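Side-chain contacts in TssK (Serratia sp. FS14, PDB 5Y0E), which probably serves as a trimeric component of the bacterial type VI secretion baseplate, connecting it to the membrane complex: residues R170-R175 with R181-Q186; F75-S78 with Q82-A85; R213-S218 with G434-F439. One frame throughout, in Å; residues are numbered along the deposited sequence.

How the contacts relate
The three contacts follow one another along the chain in the order contact 2, contact 1, contact 3, and illustrate three levels of folding: a loop tucked against the strand it follows, a bulged hairpin, and a helix meeting a strand more than two hundred residues away. Contacts 1 and 2 are relatively close, their centres about 22 Å apart and their nearest atoms about 13 Å apart. Contact 3 lies across the centre of the chain from both, its centre about 40 Å from that of contact 1 and about 49 Å from that of contact 2. Strand 180-182 of contact 1 is followed by helix 197-222, which supplies one half of contact 3. None of the three contacts touches another.

Contact 1. Residues R170-R175 with R181-Q186; sequences RVLEKR and RLDTAQ
Leu172 and Glu173 both face Arg181, and this two-against-one match is a classic beta bulge in an antiparallel hairpin. The backbone holds it firmly. Leu172 N gives a hydrogen bond to Arg181 O (3.1 Å), Arg181 N gives one to Glu173 O (3.0 Å), and Asp183 N closes the ladder on Arg170 O at 2.9 Å. The bulge turns the Leu172 side chain toward the partner segment, where its CG packs on Asp183 CB (3.7 Å) while its CB lies over one face of the Arg181 guanidinium. On the face of the sheet that carries Val171 and Leu182, those two residues pair more sparingly, Val171 CG2 reaching Leu182 CD2 at 4.0 Å.

The polar flank of Glu173, Arg175 and Arg181 is looser. Arg181 runs out with CG opposite its own backbone N (chi1 -177°) and then bends at chi3 (51°), which folds its guanidinium back over the first strand beside Glu173. The salt bridge there is long, 3.7 Å from Glu173 OE1 to Arg181 NH2, with the two flat groups steeply inclined. Exposed Arg175 lays one guanidinium face over Arg181 CB; the carboxylate of Glu173, close to both arginines, probably eases their like charges.

Beyond the strand, Asp183 OD1 accepts from Ala185 N in an Asx turn within a type I turn. The hairpin forms one margin of a mixed sheet within this chain: strand 180-182 is outermost, while strand 163-174 pairs on its other side with strand 96-103, and Lys174 forms a salt bridge with Asp91.

Contact 2. Residues F75-S78 with Q82-A85; sequences FRFS and QAPA
Phe77 turns one face of its ring to the loop that follows its own strand, and Ala83 and Pro84 cover that face in succession. Its chi1 of 66° sets CG between the backbone N and the carbonyl carbon, a choice that swings the ring over the returning chain. Both loop residues make CH-pi contacts: Ala83 CA stands 4.1 Å from the Phe77 ring centroid, and Pro84 CD stands 3.9 Å from that centroid. The proline carbon is displaced toward the rim and comes within 3.5 Å of Phe77 CZ, whereas the methyl CB of Ala83 touches CE1 of the same ring.

Gln82 works on the backbone instead. With chi1 at -26°, away from the usual staggered positions, and an extended chain beyond CG (chi2 170°), it carries its amide back to the end of the strand. There Gln82 OE1 accepts a hydrogen bond of 2.7 Å from Ser78 N, the donor standing above the amide carbonyl plane. Ser78 O lies only 2.9 Å from Gln82 OE1; two acceptors this close repel, and the crowding leaves the exact position of the amide doubtful.

Leu151 of strand 142-155 touches both Phe77 and Pro84, and Leu100 of strand 96-103 packs on Pro84. Strand 74-78 lies at one margin of a three-stranded antiparallel sheet within this chain, and the loop after it closes a small hydrophobic cluster around Phe77, where that sheet meets the mixed one.

Contact 3. Residues R213-S218 with G434-F439; sequences RSQQMS and GLDMEF
Gln216, which faces Glu438 across the contact, receives at its OE1 a 3.0 Å hydrogen bond from Arg213 NH2, one turn earlier. A bend at chi2 keeps the Gln216 amide beside its own helix, where this bond can form. From the helix, the aliphatic CG of Gln216 approaches Glu438 OE2 to 4.1 Å, and the two flat ends are turned almost at right angles. Glu438 is a buried acid at the end of an extended side chain, held through both oxygens: OE2 accepts from His400 NE2 and OE1 from Trp440 NE1.

The closest meeting belongs to Gln215 and Asp436, whose side chains come from opposite directions. Gln215 sets off with CG opposite its backbone N (chi1 -176°), which sends the chain out from the helix toward the strand, and a bend at the next bond turns the amide to its final place. Its NE2 stands 2.8 Å from Asp436 OD1, with the amide and carboxylate planes 73° apart, and it also lies 3.7 Å from Met437 O. The other carboxylate oxygen, Asp436 OD2, is hydrogen-bonded to Tyr403 OH, so Tyr403, outside both segments, holds this acid.

Polar side chains thus span a wide separation, the axes of the short helix and strand segments passing 11.1 Å apart at 135°. On its other flank helix 197-222 packs against helix 229-253, through Ser214 on Leu238 and Met217 on Leu237. Strand 436-443 runs between strands 317-324 and 343-350 of a large antiparallel sheet, and Arg395 of a neighbouring subunit packs on Asp436, bringing the trimer interface to the helix-sheet junction.

Contact 1. Residues R170-R175 with R181-Q186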
# COMPACT_ATOMS: atom_id res chain seq x y z
N ARG A 170 -10.14 -10.59 25.98
CA ARG A 170 -11.27 -11.44 26.34
C ARG A 170 -10.81 -12.48 27.35
O ARG A 170 -9.79 -13.15 27.16
CB ARG A 170 -11.87 -12.13 25.12
CG ARG A 170 -12.71 -13.34 25.45
CD ARG A 170 -13.36 -13.93 24.19
NE ARG A 170 -14.61 -13.26 23.89
CZ ARG A 170 -15.79 -13.85 23.94
NH1 ARG A 170 -15.88 -15.13 24.26
NH2 ARG A 170 -16.88 -13.16 23.65
N VAL A 171 -11.56 -12.61 28.43
CA VAL A 171 -11.32 -13.65 29.42
C VAL A 171 -12.03 -14.91 28.97
O VAL A 171 -13.24 -14.90 28.74
CB VAL A 171 -11.78 -13.24 30.82
CG1 VAL A 171 -11.38 -14.31 31.80
CG2 VAL A 171 -11.17 -11.92 31.23
N LEU A 172 -11.28 -15.99 28.81
CA LEU A 172 -11.88 -17.26 28.44
C LEU A 172 -12.22 -18.11 29.65
O LEU A 172 -13.29 -18.72 29.70
CB LEU A 172 -10.95 -18.04 27.53
CG LEU A 172 -10.76 -17.50 26.12
CD1 LEU A 172 -9.74 -18.35 25.39
CD2 LEU A 172 -12.08 -17.45 25.39
N GLU A 173 -11.32 -18.16 30.62
CA GLU A 173 -11.44 -19.07 31.74
C GLU A 173 -10.73 -18.46 32.94
O GLU A 173 -9.67 -17.85 32.80
CB GLU A 173 -10.84 -20.44 31.37
CG GLU A 173 -10.32 -21.25 32.54
CD GLU A 173 -9.79 -22.60 32.11
OE1 GLU A 173 -10.55 -23.39 31.51
OE2 GLU A 173 -8.60 -22.88 32.37
N LYS A 174 -11.34 -18.61 34.11
CA LYS A 174 -10.71 -18.26 35.37
C LYS A 174 -10.35 -19.57 36.06
O LYS A 174 -11.23 -20.26 36.57
CB LYS A 174 -11.62 -17.41 36.24
CG LYS A 174 -10.96 -16.90 37.50
CD LYS A 174 -11.98 -16.17 38.35
CE LYS A 174 -11.38 -15.70 39.65
NZ LYS A 174 -12.38 -14.97 40.47
N ARG A 175 -9.07 -19.90 36.06
CA ARG A 175 -8.63 -21.18 36.55
C ARG A 175 -8.94 -21.34 38.03
O ARG A 175 -9.39 -20.42 38.71
CB ARG A 175 -7.13 -21.35 36.31
CG ARG A 175 -6.76 -21.31 34.86
CD ARG A 175 -5.36 -21.79 34.64
NE ARG A 175 -5.04 -21.85 33.22
CZ ARG A 175 -4.37 -20.90 32.57
NH1 ARG A 175 -3.95 -19.83 33.23
NH2 ARG A 175 -4.12 -21.02 31.27
N ARG A 181 -6.92 -17.05 32.04
CA ARG A 181 -6.41 -17.33 30.71
C ARG A 181 -7.15 -16.44 29.72
O ARG A 181 -8.38 -16.36 29.74
CB ARG A 181 -6.59 -18.80 30.33
CG ARG A 181 -6.02 -19.17 28.97
CD ARG A 181 -6.11 -20.66 28.72
NE ARG A 181 -7.46 -21.16 28.96
CZ ARG A 181 -8.35 -21.37 28.00
NH1 ARG A 181 -8.04 -21.16 26.73
NH2 ARG A 181 -9.57 -21.81 28.33
N LEU A 182 -6.39 -15.76 28.87
CA LEU A 182 -6.96 -14.81 27.94
C LEU A 182 -6.98 -15.37 26.53
O LEU A 182 -6.14 -16.19 26.16
CB LEU A 182 -6.16 -13.51 27.95
CG LEU A 182 -6.14 -12.77 29.27
CD1 LEU A 182 -5.19 -11.60 29.18
CD2 LEU A 182 -7.52 -12.31 29.60
N ASP A 183 -7.94 -14.92 25.75
CA ASP A 183 -7.99 -15.27 24.34
C ASP A 183 -6.93 -14.46 23.60
O ASP A 183 -7.19 -13.37 23.12
CB ASP A 183 -9.38 -15.02 23.77
CG ASP A 183 -9.46 -15.36 22.32
OD1 ASP A 183 -8.47 -15.88 21.76
OD2 ASP A 183 -10.51 -15.09 21.72
N THR A 184 -5.74 -15.03 23.46
CA THR A 184 -4.66 -14.35 22.77
C THR A 184 -4.92 -14.11 21.30
O THR A 184 -4.11 -13.46 20.65
CB THR A 184 -3.37 -15.15 22.90
OG1 THR A 184 -3.62 -16.49 22.47
CG2 THR A 184 -2.90 -15.15 24.32
N ALA A 185 -6.00 -14.60 20.73
CA ALA A 185 -6.21 -14.35 19.32
C ALA A 185 -6.90 -13.03 19.06
O ALA A 185 -6.85 -12.54 17.93
CB ALA A 185 -7.02 -15.48 18.68
N GLN A 186 -7.56 -12.46 20.06
CA GLN A 186 -8.29 -11.22 19.84
C GLN A 186 -7.32 -10.06 19.73
O GLN A 186 -6.31 -9.99 20.43
CB GLN A 186 -9.29 -10.99 20.95
CG GLN A 186 -10.39 -12.03 20.97
CD GLN A 186 -10.81 -12.50 19.58
OE1 GLN A 186 -11.62 -11.86 18.91
NE2 GLN A 186 -10.27 -13.65 19.15

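Contact 2. Residues F75-S78 with Q82-A85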
# COMPACT_ATOMS: atom_id res chain seq x y z
N PHE A 75 -5.07 9.70 24.83
CA PHE A 75 -4.68 9.29 26.17
C PHE A 75 -3.33 8.63 26.11
O PHE A 75 -2.93 8.08 25.08
CB PHE A 75 -5.69 8.33 26.81
CG PHE A 75 -5.82 7.02 26.09
CD1 PHE A 75 -4.98 5.98 26.39
CD2 PHE A 75 -6.75 6.87 25.10
CE1 PHE A 75 -5.08 4.81 25.70
CE2 PHE A 75 -6.85 5.71 24.43
CZ PHE A 75 -6.01 4.68 24.72
N ARG A 76 -2.66 8.63 27.25
CA ARG A 76 -1.35 8.04 27.42
C ARG A 76 -1.12 7.88 28.91
O ARG A 76 -1.34 8.83 29.66
CB ARG A 76 -0.27 8.91 26.78
CG ARG A 76 1.14 8.47 27.09
CD ARG A 76 2.16 9.42 26.49
NE ARG A 76 1.81 9.76 25.11
CZ ARG A 76 2.22 9.09 24.04
NH1 ARG A 76 3.00 8.02 24.18
NH2 ARG A 76 1.84 9.47 22.83
N PHE A 77 -0.71 6.70 29.35
CA PHE A 77 -0.39 6.51 30.75
C PHE A 77 0.66 5.43 30.88
O PHE A 77 0.89 4.65 29.96
CB PHE A 77 -1.62 6.17 31.59
CG PHE A 77 -2.26 4.85 31.27
CD1 PHE A 77 -1.69 3.66 31.68
CD2 PHE A 77 -3.45 4.80 30.59
CE1 PHE A 77 -2.27 2.45 31.39
CE2 PHE A 77 -4.05 3.59 30.31
CZ PHE A 77 -3.46 2.42 30.70
N SER A 78 1.30 5.40 32.03
CA SER A 78 2.30 4.38 32.30
C SER A 78 2.50 4.28 33.80
O SER A 78 2.41 5.27 34.52
CB SER A 78 3.62 4.69 31.62
OG SER A 78 4.58 3.75 32.03
N GLN A 82 -0.65 5.75 37.37
CA GLN A 82 -1.54 6.39 36.40
C GLN A 82 -2.49 5.43 35.72
O GLN A 82 -3.54 5.88 35.23
CB GLN A 82 -0.73 7.11 35.32
CG GLN A 82 0.62 7.54 35.77
CD GLN A 82 1.48 8.03 34.61
OE1 GLN A 82 1.21 7.73 33.47
NE2 GLN A 82 2.51 8.79 34.92
N ALA A 83 -2.21 4.16 35.70
CA ALA A 83 -3.13 3.28 35.06
C ALA A 83 -4.47 3.24 35.75
O ALA A 83 -4.64 3.46 36.93
CB ALA A 83 -2.55 1.90 35.01
N PRO A 84 -5.46 2.81 35.02
CA PRO A 84 -6.77 2.66 35.62
C PRO A 84 -6.77 1.54 36.65
O PRO A 84 -6.00 0.60 36.59
CB PRO A 84 -7.62 2.22 34.45
CG PRO A 84 -6.90 2.68 33.27
CD PRO A 84 -5.48 2.50 33.60
N ALA A 85 -7.70 1.65 37.58
CA ALA A 85 -7.88 0.66 38.62
C ALA A 85 -8.05 -0.69 37.99
O ALA A 85 -8.86 -0.86 37.13
CB ALA A 85 -9.10 0.98 39.42

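Contact 3. Residues R213-S218 with G434-F439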
# COMPACT_ATOMS: atom_id res chain seq x y z
N ARG A 213 7.83 -19.01 -1.72
CA ARG A 213 7.26 -19.34 -3.01
C ARG A 213 8.02 -18.65 -4.12
O ARG A 213 8.17 -19.19 -5.22
CB ARG A 213 5.78 -18.97 -3.06
CG ARG A 213 4.93 -19.79 -2.11
CD ARG A 213 5.26 -21.23 -2.17
NE ARG A 213 5.16 -21.78 -3.51
CZ ARG A 213 5.95 -22.73 -3.99
NH1 ARG A 213 6.91 -23.23 -3.23
NH2 ARG A 213 5.80 -23.15 -5.23
N SER A 214 8.51 -17.45 -3.85
CA SER A 214 9.33 -16.72 -4.80
C SER A 214 10.60 -17.48 -5.15
O SER A 214 10.98 -17.59 -6.32
CB SER A 214 9.68 -15.37 -4.20
OG SER A 214 9.94 -14.47 -5.21
N GLN A 215 11.30 -17.97 -4.14
CA GLN A 215 12.52 -18.71 -4.37
C GLN A 215 12.26 -19.93 -5.23
O GLN A 215 12.97 -20.21 -6.20
CB GLN A 215 13.12 -19.10 -3.03
CG GLN A 215 14.46 -19.80 -3.05
CD GLN A 215 14.63 -20.78 -1.88
OE1 GLN A 215 13.66 -21.10 -1.18
NE2 GLN A 215 15.86 -21.26 -1.68
N GLN A 216 11.27 -20.70 -4.85
CA GLN A 216 10.98 -21.90 -5.55
C GLN A 216 10.46 -21.68 -6.95
O GLN A 216 10.93 -22.27 -7.86
CB GLN A 216 10.03 -22.74 -4.72
CG GLN A 216 10.06 -24.21 -5.03
CD GLN A 216 9.38 -24.52 -6.32
OE1 GLN A 216 8.31 -24.02 -6.60
NE2 GLN A 216 10.01 -25.32 -7.13
N MET A 217 9.50 -20.81 -7.12
CA MET A 217 8.97 -20.61 -8.44
C MET A 217 9.98 -20.06 -9.42
O MET A 217 10.02 -20.49 -10.54
CB MET A 217 7.74 -19.75 -8.40
CG MET A 217 6.56 -20.46 -7.83
SD MET A 217 5.08 -19.49 -7.90
CE MET A 217 4.45 -19.99 -9.46
N SER A 218 10.82 -19.15 -8.98
CA SER A 218 11.83 -18.58 -9.83
C SER A 218 12.81 -19.60 -10.31
O SER A 218 13.21 -19.59 -11.43
CB SER A 218 12.55 -17.46 -9.13
OG SER A 218 13.22 -17.94 -8.03
N GLY A 434 26.90 -23.33 -5.53
CA GLY A 434 25.55 -23.50 -6.01
C GLY A 434 24.55 -23.92 -4.96
O GLY A 434 23.40 -24.17 -5.30
N LEU A 435 24.95 -23.98 -3.70
CA LEU A 435 24.10 -24.50 -2.65
C LEU A 435 22.72 -23.88 -2.69
O LEU A 435 22.57 -22.68 -2.86
CB LEU A 435 24.74 -24.24 -1.30
CG LEU A 435 23.94 -24.85 -0.17
CD1 LEU A 435 24.05 -26.34 -0.26
CD2 LEU A 435 24.45 -24.37 1.15
N ASP A 436 21.71 -24.73 -2.58
CA ASP A 436 20.35 -24.29 -2.35
C ASP A 436 19.75 -25.22 -1.31
O ASP A 436 19.96 -26.43 -1.37
CB ASP A 436 19.50 -24.32 -3.63
CG ASP A 436 18.06 -23.89 -3.38
OD1 ASP A 436 17.85 -22.76 -2.90
OD2 ASP A 436 17.13 -24.68 -3.64
N MET A 437 19.05 -24.65 -0.33
CA MET A 437 18.52 -25.47 0.74
C MET A 437 17.09 -25.07 1.03
O MET A 437 16.66 -23.95 0.75
CB MET A 437 19.34 -25.37 2.00
CG MET A 437 20.67 -26.04 1.87
SD MET A 437 21.64 -26.03 3.38
CE MET A 437 21.27 -24.41 3.98
N GLU A 438 16.35 -26.03 1.55
CA GLU A 438 15.03 -25.81 2.09
C GLU A 438 14.98 -26.54 3.42
O GLU A 438 15.57 -27.60 3.58
CB GLU A 438 13.94 -26.32 1.16
CG GLU A 438 13.94 -25.66 -0.18
CD GLU A 438 12.78 -26.07 -1.06
OE1 GLU A 438 12.01 -26.95 -0.66
OE2 GLU A 438 12.65 -25.53 -2.17
N PHE A 439 14.29 -25.94 4.38
CA PHE A 439 14.18 -26.49 5.72
C PHE A 439 12.71 -26.66 6.01
O PHE A 439 11.95 -25.69 6.00
CB PHE A 439 14.84 -25.57 6.74
CG PHE A 439 15.05 -26.20 8.05
CD1 PHE A 439 16.07 -27.09 8.23
CD2 PHE A 439 14.23 -25.92 9.11
CE1 PHE A 439 16.27 -27.69 9.44
CE2 PHE A 439 14.43 -26.51 10.34
CZ PHE A 439 15.45 -27.39 10.50